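Glyoxalase/Bleomycin resistance protein (PDB 1XQA) is of unknown function but binds a magnesium ion and is possibly a glyoxalase-like enzyme of the glyoxalase/bleomycin resistance/dioxygenase superfamily. Local coordinates at residues V14-T28 with N35-L48. Numbering follows the deposited sequence. Where two conformers were deposited one is given.
Sequences VVAAREFLEKYFGLT and NAFAVMRDNDGFIL
Helix 14-25 and strand 37-41 run nearly parallel, 18° apart with their axes 8.7 Å from each other. Thr28 then pairs with Arg41 as an antiparallel hydrogen-bonded pair, in which Arg41 N reaches Thr28 O at 2.9 Å and Thr28 N returns the bond to Arg41 O. Selenomethionine Met40 fills the middle of the interface. Bends at chi2 and chi3 (-64° and -56°) curl its chain beneath the helix, where its SE lies 3.7 Å from Arg18 CG and its CE touches Glu22 CG and Leu27 CB. The extended Arg18 and Glu22 chains cross it at about right angles and meet beyond it in a salt bridge: Arg18 NE gives a nearly straight bond to Glu22 OE2 (2.8 Å), which lies in the guanidinium plane, while the nitrogen approaches on the syn side but well out of the carboxylate plane. At the start of the helix, Val14 sets CG1 against Ala38 CB (3.7 Å) and CG2 against the carbonyl oxygens of Asn35 and Ala36, while a water bridges Val14 N and Asn35 O. Toward the other end, Leu48 CD2 packs against Leu21 CD1 and Leu27 CD1, and Leu27 CD2 rests on Asp42 CB (3.6 Å). The helix thus covers one face of the sheet in a βαβββ unit characteristic of this fold, with Leu21 also touching Ile109 of strand 107-112 in the other sheet and Arg18 NH2 hydrogen-bonding Cys29 O of the second subunit.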
ATOM      1  N   VAL A  14     -14.662  -0.907   5.840  1.00 19.70           N
ATOM      2  CA  VAL A  14     -13.890   0.206   5.270  1.00 20.00           C
ATOM      3  C   VAL A  14     -12.387  -0.016   5.446  1.00 19.68           C
ATOM      4  O   VAL A  14     -11.604   0.183   4.523  1.00 20.30           O
ATOM      5  CB  VAL A  14     -14.339   1.534   5.930  1.00 20.12           C
ATOM      6  CG1 VAL A  14     -13.373   2.679   5.620  1.00 20.96           C
ATOM      7  CG2 VAL A  14     -15.731   1.879   5.464  1.00 21.55           C
ATOM      8  N   VAL A  15     -11.996  -0.426   6.646  1.00 19.33           N
ATOM      9  CA  VAL A  15     -10.588  -0.666   6.969  1.00 19.39           C
ATOM     10  C   VAL A  15      -9.959  -1.657   5.994  1.00 19.20           C
ATOM     11  O   VAL A  15      -8.880  -1.413   5.472  1.00 19.51           O
ATOM     12  CB  VAL A  15     -10.428  -1.160   8.431  1.00 19.50           C
ATOM     13  CG1 VAL A  15      -8.986  -1.504   8.721  1.00 21.15           C
ATOM     14  CG2 VAL A  15     -10.931  -0.096   9.394  1.00 20.15           C
ATOM     15  N   ALA A  16     -10.648  -2.770   5.754  1.00 19.70           N
ATOM     16  CA  ALA A  16     -10.156  -3.825   4.858  1.00 19.42           C
ATOM     17  C   ALA A  16     -10.095  -3.366   3.396  1.00 19.79           C
ATOM     18  O   ALA A  16      -9.117  -3.679   2.691  1.00 19.00           O
ATOM     19  CB  ALA A  16     -11.013  -5.065   4.970  1.00 20.23           C
ATOM     20  N   ALA A  17     -11.139  -2.663   2.951  1.00 19.91           N
ATOM     21  CA  ALA A  17     -11.178  -2.118   1.591  1.00 19.90           C
ATOM     22  C   ALA A  17     -10.055  -1.110   1.404  1.00 19.93           C
ATOM     23  O   ALA A  17      -9.352  -1.166   0.405  1.00 19.18           O
ATOM     24  CB  ALA A  17     -12.522  -1.491   1.267  1.00 20.09           C
ATOM     25  N   ARG A  18      -9.865  -0.222   2.384  1.00 20.41           N
ATOM     26  CA  ARG A  18      -8.780   0.779   2.304  1.00 20.49           C
ATOM     27  C   ARG A  18      -7.400   0.155   2.139  1.00 21.32           C
ATOM     28  O   ARG A  18      -6.613   0.552   1.273  1.00 20.89           O
ATOM     29  CB  ARG A  18      -8.795   1.657   3.547  1.00 20.54           C
ATOM     30  CG  ARG A  18      -7.629   2.632   3.644  1.00 18.64           C
ATOM     31  CD  ARG A  18      -7.711   3.425   4.910  1.00 20.25           C
ATOM     32  NE  ARG A  18      -6.473   4.158   5.150  1.00 20.64           N
ATOM     33  CZ  ARG A  18      -6.225   4.869   6.247  1.00 22.05           C
ATOM     34  NH1 ARG A  18      -7.141   4.967   7.220  1.00 22.03           N
ATOM     35  NH2 ARG A  18      -5.070   5.508   6.364  1.00 21.15           N
ATOM     36  N   GLU A  19      -7.088  -0.821   2.983  1.00 22.12           N
ATOM     37  CA  GLU A  19      -5.743  -1.355   2.998  1.00 24.11           C
ATOM     38  C   GLU A  19      -5.441  -2.121   1.693  1.00 22.86           C
ATOM     39  O   GLU A  19      -4.327  -2.067   1.185  1.00 22.71           O
ATOM     40  CB  GLU A  19      -5.491  -2.161   4.284  1.00 24.01           C
ATOM     41  CG  GLU A  19      -5.810  -3.619   4.209  1.00 28.78           C
ATOM     42  CD  GLU A  19      -5.778  -4.310   5.575  1.00 28.90           C
ATOM     43  OE1 GLU A  19      -6.439  -5.373   5.696  1.00 33.70           O
ATOM     44  OE2 GLU A  19      -5.123  -3.785   6.509  1.00 32.90           O
ATOM     45  N   PHE A  20      -6.455  -2.789   1.147  1.00 22.18           N
ATOM     46  CA  PHE A  20      -6.347  -3.480  -0.143  1.00 21.30           C
ATOM     47  C   PHE A  20      -6.079  -2.475  -1.275  1.00 21.35           C
ATOM     48  O   PHE A  20      -5.186  -2.677  -2.107  1.00 21.94           O
ATOM     49  CB  PHE A  20      -7.643  -4.246  -0.432  1.00 21.63           C
ATOM     50  CG  PHE A  20      -7.598  -5.073  -1.686  1.00 19.41           C
ATOM     51  CD1 PHE A  20      -6.930  -6.301  -1.692  1.00 20.58           C
ATOM     52  CD2 PHE A  20      -8.245  -4.639  -2.860  1.00 20.58           C
ATOM     53  CE1 PHE A  20      -6.907  -7.091  -2.844  1.00 18.78           C
ATOM     54  CE2 PHE A  20      -8.221  -5.429  -4.023  1.00 22.04           C
ATOM     55  CZ  PHE A  20      -7.541  -6.660  -4.007  1.00 19.96           C
ATOM     56  N   LEU A  21      -6.834  -1.370  -1.276  1.00 21.00           N
ATOM     57  CA  LEU A  21      -6.680  -0.343  -2.319  1.00 21.26           C
ATOM     58  C   LEU A  21      -5.326   0.357  -2.233  1.00 21.66           C
ATOM     59  O   LEU A  21      -4.714   0.685  -3.264  1.00 22.11           O
ATOM     60  CB  LEU A  21      -7.841   0.658  -2.268  1.00 20.50           C
ATOM     61  CG  LEU A  21      -9.188   0.099  -2.715  1.00 21.57           C
ATOM     62  CD1 LEU A  21     -10.315   1.032  -2.231  1.00 20.83           C
ATOM     63  CD2 LEU A  21      -9.245  -0.147  -4.244  1.00 21.98           C
ATOM     64  N   GLU A  22      -4.848   0.560  -1.008  1.00 22.08           N
ATOM     65  CA  GLU A  22      -3.498   1.099  -0.793  1.00 22.79           C
ATOM     66  C   GLU A  22      -2.417   0.165  -1.289  1.00 23.03           C
ATOM     67  O   GLU A  22      -1.543   0.574  -2.046  1.00 23.50           O
ATOM     68  CB  GLU A  22      -3.266   1.424   0.680  1.00 23.47           C
ATOM     69  CG  GLU A  22      -4.087   2.619   1.113  1.00 22.57           C
ATOM     70  CD  GLU A  22      -4.149   2.800   2.614  1.00 25.28           C
ATOM     71  OE1 GLU A  22      -3.756   1.883   3.363  1.00 26.11           O
ATOM     72  OE2 GLU A  22      -4.632   3.861   3.038  1.00 25.51           O
ATOM     73  N   LYS A  23      -2.490  -1.095  -0.881  1.00 22.93           N
ATOM     74  CA  LYS A  23      -1.450  -2.059  -1.213  1.00 22.76           C
ATOM     75  C   LYS A  23      -1.351  -2.356  -2.707  1.00 23.26           C
ATOM     76  O   LYS A  23      -0.256  -2.294  -3.286  1.00 22.62           O
ATOM     77  CB  LYS A  23      -1.679  -3.361  -0.447  1.00 23.20           C
ATOM     78  CG  LYS A  23      -0.511  -4.344  -0.598  1.00 24.40           C
ATOM     79  CD  LYS A  23      -0.666  -5.519   0.309  1.00 27.25           C
ATOM     80  CE  LYS A  23       0.489  -6.473   0.095  1.00 29.20           C
ATOM     81  NZ  LYS A  23       0.541  -7.530   1.159  1.00 30.86           N
ATOM     82  N   TYR A  24      -2.486  -2.661  -3.331  1.00 22.11           N
ATOM     83  CA  TYR A  24      -2.475  -3.157  -4.718  1.00 22.31           C
ATOM     84  C   TYR A  24      -2.701  -2.087  -5.794  1.00 22.48           C
ATOM     85  O   TYR A  24      -2.276  -2.250  -6.949  1.00 23.07           O
ATOM     86  CB  TYR A  24      -3.457  -4.332  -4.873  1.00 21.73           C
ATOM     87  CG  TYR A  24      -3.041  -5.498  -4.015  1.00 22.20           C
ATOM     88  CD1 TYR A  24      -1.976  -6.325  -4.400  1.00 21.42           C
ATOM     89  CD2 TYR A  24      -3.656  -5.743  -2.790  1.00 21.29           C
ATOM     90  CE1 TYR A  24      -1.555  -7.370  -3.589  1.00 20.83           C
ATOM     91  CE2 TYR A  24      -3.244  -6.806  -1.972  1.00 21.56           C
ATOM     92  CZ  TYR A  24      -2.194  -7.609  -2.388  1.00 21.10           C
ATOM     93  OH  TYR A  24      -1.793  -8.642  -1.574  1.00 21.96           O
ATOM     94  N   PHE A  25      -3.352  -0.986  -5.428  1.00 22.83           N
ATOM     95  CA  PHE A  25      -3.714  -0.005  -6.449  1.00 22.91           C
ATOM     96  C   PHE A  25      -3.154   1.382  -6.191  1.00 23.40           C
ATOM     97  O   PHE A  25      -3.407   2.318  -6.942  1.00 23.61           O
ATOM     98  CB  PHE A  25      -5.219  -0.028  -6.704  1.00 23.28           C
ATOM     99  CG  PHE A  25      -5.688  -1.343  -7.221  1.00 24.05           C
ATOM    100  CD1 PHE A  25      -5.479  -1.678  -8.558  1.00 23.85           C
ATOM    101  CD2 PHE A  25      -6.232  -2.292  -6.361  1.00 22.32           C
ATOM    102  CE1 PHE A  25      -5.855  -2.923  -9.041  1.00 24.26           C
ATOM    103  CE2 PHE A  25      -6.610  -3.545  -6.840  1.00 22.58           C
ATOM    104  CZ  PHE A  25      -6.425  -3.852  -8.183  1.00 23.15           C
ATOM    105  N   GLY A  26      -2.356   1.498  -5.143  1.00 23.20           N
ATOM    106  CA  GLY A  26      -1.627   2.738  -4.882  1.00 24.07           C
ATOM    107  C   GLY A  26      -2.475   3.944  -4.518  1.00 23.97           C
ATOM    108  O   GLY A  26      -2.001   5.076  -4.615  1.00 25.05           O
ATOM    109  N   LEU A  27      -3.713   3.723  -4.080  1.00 22.34           N
ATOM    110  CA  LEU A  27      -4.576   4.835  -3.666  1.00 21.80           C
ATOM    111  C   LEU A  27      -4.082   5.398  -2.341  1.00 21.66           C
ATOM    112  O   LEU A  27      -3.441   4.691  -1.562  1.00 21.84           O
ATOM    113  CB  LEU A  27      -6.044   4.379  -3.541  1.00 20.65           C
ATOM    114  CG  LEU A  27      -6.766   3.823  -4.779  1.00 19.80           C
ATOM    115  CD1 LEU A  27      -8.264   3.768  -4.514  1.00 19.90           C
ATOM    116  CD2 LEU A  27      -6.460   4.674  -6.020  1.00 21.16           C
ATOM    117  N   THR A  28      -4.402   6.670  -2.087  0.50 21.92           N
ATOM    118  CA  THR A  28      -3.973   7.391  -0.879  0.50 21.98           C
ATOM    119  C   THR A  28      -5.175   7.900  -0.078  0.50 21.80           C
ATOM    120  O   THR A  28      -6.079   8.519  -0.645  0.50 21.89           O
ATOM    121  CB  THR A  28      -3.091   8.611  -1.253  0.50 22.07           C
ATOM    122  OG1 THR A  28      -1.959   8.180  -2.016  0.50 22.69           O
ATOM    123  CG2 THR A  28      -2.607   9.362  -0.010  0.50 22.13           C
ATOM    124  N   ASN A  35     -14.240   4.261  11.843  1.00 32.41           N
ATOM    125  CA  ASN A  35     -14.145   3.102  10.951  1.00 33.17           C
ATOM    126  C   ASN A  35     -15.279   3.114   9.916  1.00 32.05           C
ATOM    127  O   ASN A  35     -15.445   2.174   9.138  1.00 32.45           O
ATOM    128  CB  ASN A  35     -14.173   1.798  11.763  1.00 33.95           C
ATOM    129  CG  ASN A  35     -15.543   1.505  12.358  1.00 37.08           C
ATOM    130  OD1 ASN A  35     -16.172   0.491  12.033  1.00 42.12           O
ATOM    131  ND2 ASN A  35     -16.016   2.393  13.232  1.00 40.20           N
ATOM    132  N   ALA A  36     -16.067   4.182   9.929  1.00 30.02           N
ATOM    133  CA  ALA A  36     -17.267   4.241   9.110  1.00 28.83           C
ATOM    134  C   ALA A  36     -17.018   4.770   7.703  1.00 27.71           C
ATOM    135  O   ALA A  36     -17.825   4.539   6.799  1.00 27.29           O
ATOM    136  CB  ALA A  36     -18.329   5.077   9.808  1.00 29.11           C
ATOM    137  N   PHE A  37     -15.903   5.470   7.515  1.00 25.97           N
ATOM    138  CA  PHE A  37     -15.740   6.286   6.318  1.00 25.34           C
ATOM    139  C   PHE A  37     -14.265   6.591   6.050  1.00 24.07           C
ATOM    140  O   PHE A  37     -13.522   6.902   6.982  1.00 23.55           O
ATOM    141  CB  PHE A  37     -16.534   7.568   6.540  1.00 26.08           C
ATOM    142  CG  PHE A  37     -16.572   8.484   5.377  1.00 26.81           C
ATOM    143  CD1 PHE A  37     -17.398   8.211   4.281  1.00 28.00           C
ATOM    144  CD2 PHE A  37     -15.825   9.655   5.385  1.00 27.51           C
ATOM    145  CE1 PHE A  37     -17.464   9.089   3.198  1.00 28.93           C
ATOM    146  CE2 PHE A  37     -15.880  10.536   4.302  1.00 28.72           C
ATOM    147  CZ  PHE A  37     -16.702  10.256   3.210  1.00 28.53           C
ATOM    148  N   ALA A  38     -13.850   6.491   4.785  1.00 22.23           N
ATOM    149  CA  ALA A  38     -12.479   6.829   4.372  1.00 21.93           C
ATOM    150  C   ALA A  38     -12.534   7.491   3.016  1.00 21.39           C
ATOM    151  O   ALA A  38     -13.283   7.053   2.153  1.00 22.78           O
ATOM    152  CB  ALA A  38     -11.573   5.576   4.304  1.00 20.94           C
ATOM    153  N   VAL A  39     -11.748   8.543   2.830  1.00 21.26           N
ATOM    154  CA  VAL A  39     -11.680   9.218   1.539  1.00 20.40           C
ATOM    155  C   VAL A  39     -10.400   8.792   0.868  1.00 20.88           C
ATOM    156  O   VAL A  39      -9.316   9.053   1.392  1.00 19.52           O
ATOM    157  CB  VAL A  39     -11.682  10.741   1.706  1.00 20.44           C
ATOM    158  CG1 VAL A  39     -11.682  11.425   0.348  1.00 20.67           C
ATOM    159  CG2 VAL A  39     -12.889  11.161   2.505  1.00 20.35           C
HETATM  160  N   MSE A  40     -10.535   8.109  -0.266  1.00 21.81           N
HETATM  161  CA  MSE A  40      -9.379   7.663  -1.039  1.00 22.06           C
HETATM  162  C   MSE A  40      -9.246   8.514  -2.300  1.00 22.39           C
HETATM  163  O   MSE A  40     -10.240   8.992  -2.839  1.00 22.13           O
HETATM  164  CB  MSE A  40      -9.502   6.187  -1.437  1.00 22.36           C
HETATM  165  CG  MSE A  40     -10.026   5.237  -0.331  1.00 23.73           C
HETATM  166 SE   MSE A  40      -8.788   5.159   1.174  1.00 29.80          SE
HETATM  167  CE  MSE A  40      -7.141   4.598   0.213  1.00 24.20           C
ATOM    168  N   ARG A  41      -8.007   8.683  -2.762  0.50 22.55           N
ATOM    169  CA  ARG A  41      -7.688   9.476  -3.952  0.50 22.91           C
ATOM    170  C   ARG A  41      -6.777   8.663  -4.845  0.50 22.82           C
ATOM    171  O   ARG A  41      -5.927   7.936  -4.342  0.50 22.77           O
ATOM    172  CB  ARG A  41      -6.911  10.737  -3.576  0.50 22.95           C
ATOM    173  CG  ARG A  41      -7.623  11.710  -2.666  0.50 24.08           C
ATOM    174  CD  ARG A  41      -6.762  12.946  -2.466  0.50 26.65           C
ATOM    175  NE  ARG A  41      -6.444  13.625  -3.721  0.50 27.58           N
ATOM    176  CZ  ARG A  41      -7.185  14.588  -4.260  0.50 28.56           C
ATOM    177  NH1 ARG A  41      -6.814  15.155  -5.399  0.50 29.37           N
ATOM    178  NH2 ARG A  41      -8.297  14.982  -3.665  0.50 29.40           N
ATOM    179  N   ASP A  42      -6.940   8.798  -6.160  1.00 23.12           N
ATOM    180  CA  ASP A  42      -5.969   8.266  -7.100  1.00 23.71           C
ATOM    181  C   ASP A  42      -5.053   9.385  -7.567  1.00 24.78           C
ATOM    182  O   ASP A  42      -5.190  10.523  -7.137  1.00 24.96           O
ATOM    183  CB  ASP A  42      -6.639   7.523  -8.271  1.00 24.06           C
ATOM    184  CG  ASP A  42      -7.321   8.452  -9.283  1.00 22.70           C
ATOM    185  OD1 ASP A  42      -7.284   9.699  -9.148  1.00 24.94           O
ATOM    186  OD2 ASP A  42      -7.901   7.905 -10.242  1.00 23.34           O
ATOM    187  N   ASN A  43      -4.139   9.061  -8.471  1.00 25.92           N
ATOM    188  CA  ASN A  43      -3.146  10.012  -8.945  1.00 27.70           C
ATOM    189  C   ASN A  43      -3.711  11.173  -9.771  1.00 28.12           C
ATOM    190  O   ASN A  43      -3.089  12.234  -9.872  1.00 28.04           O
ATOM    191  CB  ASN A  43      -2.107   9.266  -9.770  1.00 28.51           C
ATOM    192  CG  ASN A  43      -0.798   9.965  -9.788  1.00 32.00           C
ATOM    193  OD1 ASN A  43      -0.285  10.323 -10.855  1.00 36.11           O
ATOM    194  ND2 ASN A  43      -0.241  10.203  -8.601  1.00 34.29           N
ATOM    195  N   ASP A  44      -4.890  10.955 -10.357  1.00 28.09           N
ATOM    196  CA  ASP A  44      -5.553  11.942 -11.212  1.00 28.94           C
ATOM    197  C   ASP A  44      -6.590  12.778 -10.472  1.00 28.32           C
ATOM    198  O   ASP A  44      -7.293  13.575 -11.079  1.00 29.62           O
ATOM    199  CB  ASP A  44      -6.241  11.242 -12.383  1.00 29.70           C
ATOM    200  CG  ASP A  44      -5.439  11.303 -13.663  1.00 32.99           C
ATOM    201  OD1 ASP A  44      -4.832  12.358 -13.961  1.00 36.47           O
ATOM    202  OD2 ASP A  44      -5.442  10.296 -14.396  1.00 38.29           O
ATOM    203  N   GLY A  45      -6.716  12.579  -9.170  1.00 27.73           N
ATOM    204  CA  GLY A  45      -7.668  13.364  -8.393  1.00 26.78           C
ATOM    205  C   GLY A  45      -9.085  12.812  -8.310  1.00 26.06           C
ATOM    206  O   GLY A  45      -9.972  13.483  -7.780  1.00 26.33           O
ATOM    207  N   PHE A  46      -9.318  11.609  -8.832  1.00 24.17           N
ATOM    208  CA  PHE A  46     -10.622  10.973  -8.639  1.00 23.44           C
ATOM    209  C   PHE A  46     -10.790  10.705  -7.148  1.00 23.34           C
ATOM    210  O   PHE A  46      -9.827  10.301  -6.478  1.00 23.68           O
ATOM    211  CB  PHE A  46     -10.712   9.655  -9.418  1.00 22.55           C
ATOM    212  CG  PHE A  46     -12.117   9.091  -9.505  1.00 22.58           C
ATOM    213  CD1 PHE A  46     -12.932   9.385 -10.595  1.00 21.16           C
ATOM    214  CD2 PHE A  46     -12.617   8.255  -8.505  1.00 22.92           C
ATOM    215  CE1 PHE A  46     -14.227   8.852 -10.679  1.00 21.57           C
ATOM    216  CE2 PHE A  46     -13.912   7.733  -8.579  1.00 20.16           C
ATOM    217  CZ  PHE A  46     -14.711   8.031  -9.666  1.00 20.17           C
ATOM    218  N   ILE A  47     -11.993  10.941  -6.625  1.00 22.93           N
ATOM    219  CA  ILE A  47     -12.284  10.719  -5.208  1.00 23.03           C
ATOM    220  C   ILE A  47     -13.155   9.488  -5.024  1.00 22.59           C
ATOM    221  O   ILE A  47     -14.314   9.482  -5.426  1.00 22.59           O
ATOM    222  CB  ILE A  47     -13.037  11.925  -4.570  1.00 23.19           C
ATOM    223  CG1 ILE A  47     -12.310  13.247  -4.841  1.00 24.98           C
ATOM    224  CG2 ILE A  47     -13.307  11.692  -3.054  1.00 24.60           C
ATOM    225  CD1 ILE A  47     -11.008  13.364  -4.174  1.00 28.50           C
ATOM    226  N   LEU A  48     -12.605   8.466  -4.384  1.00 21.86           N
ATOM    227  CA  LEU A  48     -13.369   7.268  -4.049  1.00 22.00           C
ATOM    228  C   LEU A  48     -13.592   7.223  -2.556  1.00 21.27           C
ATOM    229  O   LEU A  48     -12.646   6.990  -1.801  1.00 20.50           O
ATOM    230  CB  LEU A  48     -12.595   6.017  -4.491  1.00 21.41           C
ATOM    231  CG  LEU A  48     -13.177   4.666  -4.039  1.00 23.01           C
ATOM    232  CD1 LEU A  48     -14.465   4.399  -4.758  1.00 25.17           C
ATOM    233  CD2 LEU A  48     -12.177   3.535  -4.294  1.00 23.80           C
TER
HETATM  234  O   HOH W   1     -15.901  -0.364   8.428  1.00 32.03           O